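Local coordinates for protein TatD-related deoxyribonuclease (Thermotoga maritima, PDB 1J6O) that probably acts as a metal-dependent deoxyribonuclease of the TatD family, hydrolysing phosphate ester bonds in DNA, at residues A[164-177]-A[200-214]. Sequence-based numbering, arbitrary orientation.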
# COMPACT_ATOMS: atom_id res chain seq x y z
N HIS A 164 3.20 3.49 -1.43
CA HIS A 164 3.56 2.39 -0.56
C HIS A 164 5.05 2.07 -0.46
O HIS A 164 5.81 2.34 -1.38
CB HIS A 164 2.71 1.19 -0.98
CG HIS A 164 3.47 0.05 -1.57
ND1 HIS A 164 3.97 -0.98 -0.81
CD2 HIS A 164 3.79 -0.23 -2.86
CE1 HIS A 164 4.56 -1.86 -1.60
NE2 HIS A 164 4.47 -1.42 -2.85
N ALA A 165 5.46 1.54 0.69
CA ALA A 165 6.87 1.18 0.93
C ALA A 165 7.77 2.33 0.46
O ALA A 165 8.76 2.11 -0.27
CB ALA A 165 7.23 -0.11 0.18
N PHE A 166 7.42 3.54 0.88
CA PHE A 166 8.18 4.73 0.50
C PHE A 166 9.67 4.48 0.72
O PHE A 166 10.09 4.14 1.83
CB PHE A 166 7.74 5.95 1.31
CG PHE A 166 8.48 7.19 0.94
CD1 PHE A 166 8.19 7.86 -0.23
CD2 PHE A 166 9.52 7.66 1.74
CE1 PHE A 166 8.91 8.99 -0.62
CE2 PHE A 166 10.25 8.78 1.35
CZ PHE A 166 9.94 9.44 0.18
N SER A 167 10.45 4.69 -0.33
CA SER A 167 11.88 4.47 -0.24
C SER A 167 12.82 5.57 -0.71
O SER A 167 13.93 5.28 -1.18
CB SER A 167 12.21 3.19 -1.01
OG SER A 167 11.74 3.29 -2.36
N SER A 168 12.39 6.82 -0.63
CA SER A 168 13.27 7.90 -1.05
C SER A 168 13.67 8.73 0.16
O SER A 168 13.56 8.27 1.31
CB SER A 168 12.60 8.77 -2.11
OG SER A 168 13.60 9.52 -2.79
N ASP A 169 14.16 9.94 -0.06
CA ASP A 169 14.57 10.78 1.07
C ASP A 169 13.52 11.81 1.44
O ASP A 169 12.45 11.86 0.85
CB ASP A 169 15.91 11.46 0.77
CG ASP A 169 15.87 12.33 -0.48
OD1 ASP A 169 14.80 12.47 -1.12
OD2 ASP A 169 16.94 12.89 -0.83
N TYR A 170 13.83 12.63 2.43
CA TYR A 170 12.89 13.66 2.86
C TYR A 170 12.42 14.59 1.76
O TYR A 170 11.23 14.89 1.66
CB TYR A 170 13.48 14.51 4.00
CG TYR A 170 12.46 15.50 4.53
CD1 TYR A 170 11.27 15.05 5.12
CD2 TYR A 170 12.65 16.87 4.39
CE1 TYR A 170 10.30 15.95 5.56
CE2 TYR A 170 11.68 17.78 4.83
CZ TYR A 170 10.51 17.31 5.41
OH TYR A 170 9.54 18.20 5.84
N GLU A 171 13.33 15.07 0.92
CA GLU A 171 12.91 15.98 -0.14
C GLU A 171 11.81 15.40 -1.02
O GLU A 171 10.82 16.08 -1.32
CB GLU A 171 14.10 16.42 -1.00
CG GLU A 171 13.68 17.32 -2.17
CD GLU A 171 14.84 17.85 -2.99
OE1 GLU A 171 15.98 17.85 -2.48
OE2 GLU A 171 14.61 18.29 -4.15
N TRP A 172 11.95 14.14 -1.41
CA TRP A 172 10.94 13.50 -2.26
C TRP A 172 9.67 13.24 -1.43
O TRP A 172 8.55 13.35 -1.93
CB TRP A 172 11.48 12.18 -2.83
CG TRP A 172 12.15 12.40 -4.16
CD1 TRP A 172 13.41 12.03 -4.52
CD2 TRP A 172 11.59 13.10 -5.27
NE1 TRP A 172 13.68 12.47 -5.81
CE2 TRP A 172 12.57 13.12 -6.29
CE3 TRP A 172 10.35 13.71 -5.51
CZ2 TRP A 172 12.36 13.74 -7.52
CZ3 TRP A 172 10.13 14.32 -6.73
CH2 TRP A 172 11.13 14.33 -7.72
N ALA A 173 9.87 12.91 -0.17
CA ALA A 173 8.72 12.65 0.71
C ALA A 173 7.85 13.89 0.74
O ALA A 173 6.63 13.83 0.58
CB ALA A 173 9.22 12.30 2.12
N LYS A 174 8.49 15.04 0.95
CA LYS A 174 7.77 16.29 1.00
C LYS A 174 7.05 16.58 -0.31
O LYS A 174 5.91 17.04 -0.31
CB LYS A 174 8.72 17.43 1.36
CG LYS A 174 8.03 18.78 1.47
CD LYS A 174 8.74 19.67 2.47
CE LYS A 174 8.24 21.09 2.33
NZ LYS A 174 8.39 21.48 0.89
N LYS A 175 7.70 16.29 -1.43
CA LYS A 175 7.07 16.54 -2.72
C LYS A 175 5.78 15.75 -2.89
O LYS A 175 4.79 16.27 -3.39
CB LYS A 175 8.03 16.18 -3.86
CG LYS A 175 9.29 17.05 -3.92
CD LYS A 175 9.04 18.43 -4.52
CE LYS A 175 8.80 18.38 -6.03
NZ LYS A 175 8.95 19.74 -6.66
N PHE A 176 5.80 14.48 -2.47
CA PHE A 176 4.61 13.66 -2.60
C PHE A 176 3.56 14.03 -1.57
O PHE A 176 2.35 14.05 -1.86
CB PHE A 176 5.00 12.19 -2.53
CG PHE A 176 5.51 11.65 -3.83
CD1 PHE A 176 4.62 11.19 -4.80
CD2 PHE A 176 6.88 11.65 -4.12
CE1 PHE A 176 5.08 10.74 -6.04
CE2 PHE A 176 7.35 11.20 -5.36
CZ PHE A 176 6.44 10.74 -6.33
N ILE A 177 4.01 14.33 -0.36
CA ILE A 177 3.06 14.72 0.67
C ILE A 177 2.35 15.99 0.18
O ILE A 177 1.13 16.13 0.31
CB ILE A 177 3.78 15.01 1.99
CG1 ILE A 177 4.18 13.68 2.63
CG2 ILE A 177 2.90 15.86 2.91
CD1 ILE A 177 4.95 13.86 3.89
N VAL A 200 13.67 9.98 7.80
CA VAL A 200 12.54 10.49 7.01
C VAL A 200 11.26 10.47 7.85
O VAL A 200 10.48 11.42 7.88
CB VAL A 200 12.29 9.63 5.75
CG1 VAL A 200 11.00 10.08 5.08
CG2 VAL A 200 13.45 9.77 4.77
N VAL A 201 11.04 9.35 8.52
CA VAL A 201 9.87 9.22 9.36
C VAL A 201 9.91 10.31 10.44
O VAL A 201 8.89 10.92 10.77
CB VAL A 201 9.83 7.83 10.05
CG1 VAL A 201 8.80 7.85 11.15
CG2 VAL A 201 9.46 6.76 9.04
N LYS A 202 11.11 10.56 10.96
CA LYS A 202 11.28 11.57 12.00
C LYS A 202 10.89 12.98 11.52
O LYS A 202 10.24 13.73 12.26
CB LYS A 202 12.74 11.56 12.48
CG LYS A 202 12.98 12.26 13.82
CD LYS A 202 14.34 11.87 14.40
CE LYS A 202 14.69 12.65 15.68
NZ LYS A 202 16.02 12.24 16.26
N ARG A 203 11.26 13.31 10.29
CA ARG A 203 10.97 14.61 9.69
C ARG A 203 9.53 14.79 9.25
O ARG A 203 8.96 15.87 9.36
CB ARG A 203 11.84 14.84 8.45
CG ARG A 203 13.35 14.73 8.65
CD ARG A 203 13.94 15.96 9.32
NE ARG A 203 13.84 17.16 8.48
CZ ARG A 203 14.50 17.33 7.33
NH1 ARG A 203 15.30 16.38 6.86
NH2 ARG A 203 14.36 18.46 6.65
N VAL A 204 8.94 13.72 8.73
CA VAL A 204 7.57 13.78 8.25
C VAL A 204 6.49 13.76 9.33
O VAL A 204 5.49 14.48 9.23
CB VAL A 204 7.31 12.64 7.24
CG1 VAL A 204 5.86 12.63 6.82
CG2 VAL A 204 8.22 12.84 6.01
N GLY A 205 6.66 12.92 10.34
CA GLY A 205 5.66 12.88 11.38
C GLY A 205 4.46 11.99 11.08
O GLY A 205 4.28 11.52 9.95
N LEU A 206 3.62 11.82 12.09
CA LEU A 206 2.44 10.99 11.98
C LEU A 206 1.29 11.42 11.09
O LEU A 206 0.47 10.59 10.71
CB LEU A 206 1.90 10.68 13.38
CG LEU A 206 2.79 9.82 14.29
CD1 LEU A 206 2.07 9.63 15.62
CD2 LEU A 206 3.05 8.45 13.67
N GLU A 207 1.20 12.70 10.75
CA GLU A 207 0.10 13.15 9.92
C GLU A 207 0.17 12.62 8.48
O GLU A 207 -0.84 12.59 7.77
CB GLU A 207 0.08 14.68 9.89
CG GLU A 207 -1.17 15.28 9.29
CD GLU A 207 -1.10 16.80 9.17
OE1 GLU A 207 -0.53 17.44 10.08
OE2 GLU A 207 -1.63 17.33 8.17
N TYR A 208 1.34 12.16 8.07
CA TYR A 208 1.47 11.69 6.69
C TYR A 208 1.87 10.25 6.46
O TYR A 208 2.33 9.91 5.37
CB TYR A 208 2.47 12.59 5.97
CG TYR A 208 2.05 14.04 6.04
CD1 TYR A 208 0.85 14.45 5.47
CD2 TYR A 208 2.80 14.97 6.75
CE1 TYR A 208 0.39 15.76 5.60
CE2 TYR A 208 2.35 16.31 6.88
CZ TYR A 208 1.15 16.68 6.30
OH TYR A 208 0.66 17.96 6.42
N ILE A 209 1.69 9.38 7.43
CA ILE A 209 2.08 8.00 7.21
C ILE A 209 1.04 6.95 7.58
O ILE A 209 0.18 7.18 8.42
CB ILE A 209 3.34 7.66 8.03
CG1 ILE A 209 3.06 7.87 9.50
CG2 ILE A 209 4.52 8.58 7.63
CD1 ILE A 209 4.16 7.38 10.42
N VAL A 210 1.10 5.81 6.90
CA VAL A 210 0.20 4.71 7.20
C VAL A 210 1.14 3.52 7.31
O VAL A 210 2.28 3.58 6.82
CB VAL A 210 -0.85 4.42 6.12
CG1 VAL A 210 -1.94 5.47 6.17
CG2 VAL A 210 -0.16 4.32 4.74
N LEU A 211 0.70 2.46 7.98
CA LEU A 211 1.55 1.28 8.15
C LEU A 211 1.24 0.25 7.09
O LEU A 211 0.15 0.25 6.48
CB LEU A 211 1.26 0.62 9.49
CG LEU A 211 1.21 1.49 10.74
CD1 LEU A 211 0.54 0.70 11.86
CD2 LEU A 211 2.64 1.91 11.14
N GLU A 212 2.19 -0.64 6.84
CA GLU A 212 1.96 -1.68 5.87
C GLU A 212 2.97 -2.79 6.12
O GLU A 212 3.99 -2.56 6.79
CB GLU A 212 2.14 -1.15 4.45
CG GLU A 212 3.61 -0.98 4.03
CD GLU A 212 3.72 -0.56 2.58
OE1 GLU A 212 3.41 0.61 2.32
OE2 GLU A 212 4.08 -1.40 1.72
N THR A 213 2.67 -3.99 5.63
CA THR A 213 3.58 -5.10 5.80
C THR A 213 4.08 -5.54 4.43
O THR A 213 5.22 -5.98 4.31
CB THR A 213 2.92 -6.38 6.37
OG1 THR A 213 1.84 -6.79 5.50
CG2 THR A 213 2.40 -6.17 7.78
N ASP A 214 3.25 -5.38 3.40
CA ASP A 214 3.60 -5.81 2.06
C ASP A 214 3.79 -7.34 2.19
O ASP A 214 4.52 -7.97 1.41
CB ASP A 214 4.89 -5.14 1.56
CG ASP A 214 5.06 -5.27 0.04
OD1 ASP A 214 4.05 -5.56 -0.67
OD2 ASP A 214 6.20 -5.06 -0.44
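Tyr170 and Ile177, on one side of helix 170-177, pack against helix 200-204 and Tyr208, joining neighbouring helices on the outside of the TatD TIM barrel. The Arg203 side chain bends at chi2 and chi3 to bring its guanidinium back over one face of the Tyr170 ring, a cation-pi contact in which Arg203 CZ lies 3.9 Å from the centroid of the Tyr170 ring and the two planes are 37° apart. Val204 CG2 meets the edge of the same ring, while Val200 CG2 sits 3.7 Å from Tyr170 N, at the start of the helix, and Val200 CG1 turns to Phe166 CE2 and Ala173 CB. Farther along, Ile177 divides its branches: CG2, anti to the backbone N, lies 3.5 Å above the centre of the Tyr208 ring, and CD1 presses tightly on Val204 CG1 at 3.3 Å.

At the C-terminal ends of strands 161-163 and 209-211 the contact reaches the predicted two-metal site, to which His164 and Asp214 belong. Here the buried Glu212 carboxylate grips both His164 and the next backbone amide, Ala165 N to OE1 at 2.8 Å. An alanine here would probably leave both His164 ND1 and Ala165 N without the acceptors that now hold them. The imidazole and carboxylate are nearly coplanar, 14° apart, and His164 ND1 donates to the syn lone pair of Glu212 OE2 at 2.6 Å.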